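Local coordinates for protein probable branched-chain-amino-acid aminotransferase (Thermotoga maritima MSB8, PDB 3CSW) that probably transfers the amino group between leucine, isoleucine or valine and 2-oxoglutarate, using pyridoxal 5'-phosphate as cofactor, at residues A[60-65]-A[201-206]; A[180-185]-A[235-240]. All coordinates share one frame; numbering follows the deposited sequence. Where two conformers were deposited one is given.

In the fold
Both contacts meet at the phosphate of PLP. Contact 1 brings R62 of helix 56-68 and the start of helix 203-214 to O1P and O2P, while contact 2 pairs strands 181-186 and 234-239 and ends at T240, which holds O3P. Their centres lie about 16 Å apart, yet they touch: T204 OG1 is 3.1 Å from H239 C, and G202 CA is 3.3 Å from N181 OD1. The segments alternate along the chain, and all four bring residues to the cofactor site, with E176 from outside them also bonded to PLP. K145, by similarity the lysine that carries PLP but not attached here, has its side chain about 4 Å from that of R62.

Contact 1 of 2, residues A[60-65]-A[201-206]; sequences YTRLKR and DGITRE. With PLP (pyridoxal-5'-phosphate), chain E.
Two arginines one helical turn apart on 60-65 diverge: R65 forms an end-on, two-nitrogen salt bridge with the carboxylate of D201, while R62 passes beside D201 to the PLP phosphate. R65 leaves the helix with CG anti to the backbone N (chi1 -178°), bends at chi3 and meets D201 tip to tip, NH2 to OD1 at 2.7 Å on the syn lone pair and NH1 to OD2 at 2.9 Å. Both oxygens lie close to the guanidinium plane, but the planes are turned 37° apart, and NH1 meets OD2 on its syn side from out of the carboxylate plane. An alanine in place of R65 would probably leave D201 without this partner and its carboxylate freer to turn.

R62 NH2 donates to PLP O1P at 2.9 Å; NH1 adds a weak bond to the same oxygen, and I203 CD1 lies over one guanidinium face. G202 is the N-cap residue of helix 203-214, whose first amides take the phosphate: I203 N binds O1P, T204 N and T204 OG1 bind O2P. The helix dipole probably steadies that charge. Helix 56-68 faces the start of helix 203-214, R62 NE salt-bridged to E44 on strand 42-49 and T204 packed against T238 on strand 234-239.

Contact 2 of 2, residues A[180-185]-A[235-240]; sequences SNVFLV and MFLTHT. With PLP (pyridoxal-5'-phosphate), chain E.
F236 holds CG between its backbone N and carbonyl carbon (chi1 69°), whereas F183 has CG anti to its carbonyl carbon (chi1 -72°), and together these turns bring the F236 ring against F183 CB. F183 CB sits over one face of the F236 ring, 3.6 Å from its centroid in a CH-pi contact. The rings are nearly parallel, at 7°, but slid so far that they barely overlap. T238 CG2 lies at the edge of the F236 ring and 3.5 Å from F183 CE1, joining the cluster that packs against helix 203-214. On the other face of the sheet V182 CG2 lies beside L237 CD2, and V182 CG1 touches the selenomethionine methyl of M235.

The strands run antiparallel, with N181-T238 and F183-F236 as hydrogen-bonded pairs. F183 N to F236 O, at 2.9 Å, is nearly straight. Toward PLP the side chains turn polar: one water links N181 OD1 and T238 OG1 to PLP O2P, and just past the strand T240 N and T240 OG1 both bind O3P, the hydroxyl at 2.8 Å. H239 NE2 is hydrogen-bonded to Y163. The apolar pairing probably holds the strand ends in place, so that T240 directly, and N181 and T238 through water, meet the phosphate.

Contact 1 of 2, residues A[60-65]-A[201-206]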
# COMPACT_ATOMS: atom_id res chain seq x y z
N TYR A 60 6.11 24.14 22.48
CA TYR A 60 4.76 24.36 23.02
C TYR A 60 3.68 24.21 21.94
O TYR A 60 2.64 23.60 22.16
CB TYR A 60 4.66 25.75 23.66
CG TYR A 60 3.32 26.01 24.32
CD1 TYR A 60 3.03 25.51 25.59
CD2 TYR A 60 2.33 26.72 23.66
CE1 TYR A 60 1.79 25.73 26.19
CE2 TYR A 60 1.08 26.95 24.24
CZ TYR A 60 0.82 26.46 25.50
OH TYR A 60 -0.43 26.71 26.07
N THR A 61 3.90 24.80 20.77
CA THR A 61 2.88 24.72 19.71
C THR A 61 2.77 23.30 19.13
O THR A 61 1.68 22.90 18.74
CB THR A 61 3.10 25.79 18.59
OG1 THR A 61 4.22 25.44 17.79
CG2 THR A 61 3.33 27.18 19.23
N ARG A 62 3.87 22.55 19.09
CA ARG A 62 3.85 21.15 18.64
C ARG A 62 3.08 20.31 19.65
O ARG A 62 2.35 19.40 19.27
CB ARG A 62 5.26 20.54 18.51
CG ARG A 62 5.80 20.37 17.09
CD ARG A 62 6.48 18.99 16.92
NE ARG A 62 7.58 18.78 17.86
CZ ARG A 62 8.80 18.36 17.55
NH1 ARG A 62 9.14 18.07 16.30
NH2 ARG A 62 9.70 18.20 18.50
N LEU A 63 3.29 20.61 20.93
CA LEU A 63 2.58 19.91 22.01
C LEU A 63 1.08 20.15 21.83
O LEU A 63 0.29 19.21 21.85
CB LEU A 63 3.07 20.37 23.39
CG LEU A 63 2.61 19.60 24.65
CD1 LEU A 63 3.15 18.15 24.70
CD2 LEU A 63 3.03 20.34 25.91
N LYS A 64 0.69 21.40 21.63
CA LYS A 64 -0.72 21.74 21.41
C LYS A 64 -1.31 20.98 20.20
O LYS A 64 -2.41 20.44 20.25
CB LYS A 64 -0.89 23.25 21.24
CG LYS A 64 -2.34 23.66 21.13
CD LYS A 64 -2.55 25.20 21.14
CE LYS A 64 -4.05 25.53 21.34
NZ LYS A 64 -4.98 24.51 20.69
N ARG A 65 -0.55 20.93 19.12
CA ARG A 65 -0.95 20.22 17.92
C ARG A 65 -1.13 18.72 18.16
O ARG A 65 -2.09 18.14 17.66
CB ARG A 65 0.05 20.48 16.79
CG ARG A 65 -0.32 19.80 15.49
CD ARG A 65 0.75 20.00 14.45
NE ARG A 65 1.95 19.25 14.79
CZ ARG A 65 3.10 19.34 14.15
NH1 ARG A 65 3.24 20.16 13.12
NH2 ARG A 65 4.14 18.62 14.57
N ASP A 201 8.02 16.91 11.82
CA ASP A 201 8.69 18.18 11.47
C ASP A 201 9.59 18.60 12.63
O ASP A 201 9.23 19.46 13.44
CB ASP A 201 7.68 19.29 11.11
CG ASP A 201 6.56 19.45 12.16
OD1 ASP A 201 6.21 18.46 12.86
OD2 ASP A 201 6.02 20.57 12.29
N GLY A 202 10.74 17.96 12.73
CA GLY A 202 11.66 18.25 13.79
C GLY A 202 12.11 19.70 13.81
O GLY A 202 12.32 20.32 12.74
N ILE A 203 12.24 20.23 15.01
CA ILE A 203 12.72 21.60 15.24
C ILE A 203 14.22 21.78 14.89
O ILE A 203 14.61 22.85 14.43
CB ILE A 203 12.41 22.05 16.69
CG1 ILE A 203 10.89 22.14 16.84
CG2 ILE A 203 13.19 23.36 17.06
CD1 ILE A 203 10.38 22.34 18.23
N THR A 204 15.04 20.74 15.10
CA THR A 204 16.46 20.78 14.67
C THR A 204 16.56 20.78 13.15
O THR A 204 17.32 21.54 12.56
CB THR A 204 17.29 19.59 15.23
OG1 THR A 204 16.92 19.32 16.58
CG2 THR A 204 18.82 19.87 15.15
N ARG A 205 15.79 19.90 12.52
CA ARG A 205 15.66 19.85 11.06
C ARG A 205 15.35 21.23 10.46
O ARG A 205 15.99 21.67 9.53
CB ARG A 205 14.57 18.84 10.71
CG ARG A 205 14.11 18.79 9.26
CD ARG A 205 12.82 18.02 9.12
NE ARG A 205 12.46 17.85 7.73
CZ ARG A 205 11.77 18.75 7.02
NH1 ARG A 205 11.35 19.88 7.58
NH2 ARG A 205 11.50 18.50 5.75
N GLU A 206 14.32 21.88 10.97
CA GLU A 206 13.88 23.18 10.52
C GLU A 206 15.02 24.19 10.58
O GLU A 206 15.27 24.90 9.60
CB GLU A 206 12.71 23.60 11.42
CG GLU A 206 12.10 24.98 11.28
CD GLU A 206 11.22 25.28 12.54
OE1 GLU A 206 10.17 24.62 12.76
OE2 GLU A 206 11.64 26.13 13.35
N1 PLP E . 11.74 12.00 14.48
C2 PLP E . 11.15 11.35 15.56
C2A PLP E . 10.41 10.09 15.29
C3 PLP E . 11.28 11.90 16.86
O3 PLP E . 10.77 11.24 17.95
C4 PLP E . 12.00 13.10 17.04
C4A PLP E . 12.20 13.67 18.42
O4A PLP E . 13.11 13.24 19.15
C5 PLP E . 12.59 13.73 15.94
C6 PLP E . 12.44 13.17 14.66
C5A PLP E . 13.55 14.88 16.10
O4P PLP E . 12.84 16.11 16.25
P PLP E . 13.47 17.40 17.02
O1P PLP E . 12.35 18.44 17.27
O2P PLP E . 14.54 18.02 16.17
O3P PLP E . 14.04 16.86 18.32

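Contact 2 of 2, residues A[180-185]-A[235-240]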
# COMPACT_ATOMS: atom_id res chain seq x y z
N SER A 180 15.27 11.01 15.45
CA SER A 180 15.98 12.05 14.71
C SER A 180 15.45 12.18 13.29
O SER A 180 14.78 11.30 12.83
CB SER A 180 17.48 11.69 14.61
OG SER A 180 17.70 10.41 13.99
N ASN A 181 15.74 13.29 12.62
CA ASN A 181 15.53 13.42 11.19
C ASN A 181 16.82 13.13 10.41
O ASN A 181 17.93 13.19 10.96
CB ASN A 181 14.97 14.79 10.82
CG ASN A 181 13.54 15.01 11.32
OD1 ASN A 181 13.32 15.77 12.27
ND2 ASN A 181 12.57 14.35 10.68
N VAL A 182 16.66 12.80 9.12
CA VAL A 182 17.75 12.39 8.22
C VAL A 182 17.99 13.41 7.11
O VAL A 182 17.07 13.90 6.47
CB VAL A 182 17.41 11.01 7.58
CG1 VAL A 182 18.46 10.57 6.47
CG2 VAL A 182 17.29 9.96 8.69
N PHE A 183 19.27 13.70 6.90
CA PHE A 183 19.72 14.50 5.79
C PHE A 183 20.81 13.74 5.04
O PHE A 183 21.56 12.94 5.63
CB PHE A 183 20.33 15.83 6.30
CG PHE A 183 19.33 16.81 6.84
CD1 PHE A 183 18.78 16.65 8.10
CD2 PHE A 183 18.98 17.94 6.10
CE1 PHE A 183 17.89 17.58 8.62
CE2 PHE A 183 18.09 18.86 6.61
CZ PHE A 183 17.54 18.69 7.88
N LEU A 184 20.89 13.98 3.73
CA LEU A 184 21.99 13.47 2.91
C LEU A 184 22.56 14.59 2.06
O LEU A 184 21.91 15.62 1.84
CB LEU A 184 21.58 12.25 2.06
CG LEU A 184 20.54 12.40 0.95
CD1 LEU A 184 20.74 11.32 -0.06
CD2 LEU A 184 19.12 12.36 1.51
N VAL A 185 23.79 14.42 1.64
CA VAL A 185 24.44 15.42 0.77
C VAL A 185 24.87 14.68 -0.47
O VAL A 185 25.46 13.61 -0.37
CB VAL A 185 25.67 16.11 1.41
CG1 VAL A 185 26.33 17.05 0.40
CG2 VAL A 185 25.29 16.87 2.70
N MSE A 235 25.98 11.83 4.94
CA MSE A 235 24.72 11.64 5.64
C MSE A 235 24.86 12.11 7.09
O MSE A 235 25.94 12.03 7.67
CB MSE A 235 24.33 10.16 5.56
CG MSE A 235 23.06 9.76 6.32
SE MSE A 235 22.65 7.88 6.13
CE MSE A 235 21.10 7.85 7.13
N PHE A 236 23.79 12.67 7.65
CA PHE A 236 23.76 13.07 9.06
C PHE A 236 22.33 13.07 9.62
O PHE A 236 21.35 13.04 8.85
CB PHE A 236 24.48 14.42 9.31
CG PHE A 236 23.79 15.66 8.73
CD1 PHE A 236 22.78 16.31 9.43
CD2 PHE A 236 24.22 16.22 7.52
CE1 PHE A 236 22.18 17.46 8.92
CE2 PHE A 236 23.62 17.37 7.01
CZ PHE A 236 22.59 17.99 7.71
N LEU A 237 22.25 13.08 10.95
CA LEU A 237 21.01 13.10 11.69
C LEU A 237 20.86 14.41 12.43
O LEU A 237 21.86 15.07 12.75
CB LEU A 237 20.96 11.96 12.71
CG LEU A 237 21.31 10.55 12.26
CD1 LEU A 237 21.36 9.60 13.46
CD2 LEU A 237 20.33 10.08 11.16
N THR A 238 19.62 14.78 12.74
CA THR A 238 19.36 15.96 13.56
C THR A 238 18.35 15.61 14.67
O THR A 238 17.33 15.00 14.41
CB THR A 238 18.80 17.15 12.69
OG1 THR A 238 17.53 16.81 12.13
CG2 THR A 238 19.76 17.51 11.56
N HIS A 239 18.65 16.00 15.90
CA HIS A 239 17.69 15.87 17.00
C HIS A 239 18.03 16.86 18.12
O HIS A 239 19.14 17.34 18.21
CB HIS A 239 17.59 14.41 17.51
CG HIS A 239 18.86 13.84 18.07
ND1 HIS A 239 19.09 13.72 19.43
CD2 HIS A 239 19.95 13.33 17.46
CE1 HIS A 239 20.27 13.17 19.62
NE2 HIS A 239 20.82 12.93 18.45
N THR A 240 17.05 17.15 18.97
CA THR A 240 17.18 18.18 19.99
C THR A 240 18.46 18.13 20.84
O THR A 240 19.17 19.14 20.96
CB THR A 240 15.93 18.18 20.95
OG1 THR A 240 14.79 18.75 20.27
CG2 THR A 240 16.20 19.01 22.17
N1 PLP E . 11.74 12.00 14.48
C2 PLP E . 11.15 11.35 15.56
C2A PLP E . 10.41 10.09 15.29
C3 PLP E . 11.28 11.90 16.86
O3 PLP E . 10.77 11.24 17.95
C4 PLP E . 12.00 13.10 17.04
C4A PLP E . 12.20 13.67 18.42
O4A PLP E . 13.11 13.24 19.15
C5 PLP E . 12.59 13.73 15.94
C6 PLP E . 12.44 13.17 14.66
C5A PLP E . 13.55 14.88 16.10
O4P PLP E . 12.84 16.11 16.25
P PLP E . 13.47 17.40 17.02
O1P PLP E . 12.35 18.44 17.27
O2P PLP E . 14.54 18.02 16.17
O3P PLP E . 14.04 16.86 18.32
O HOH W 1 15.19 17.20 13.68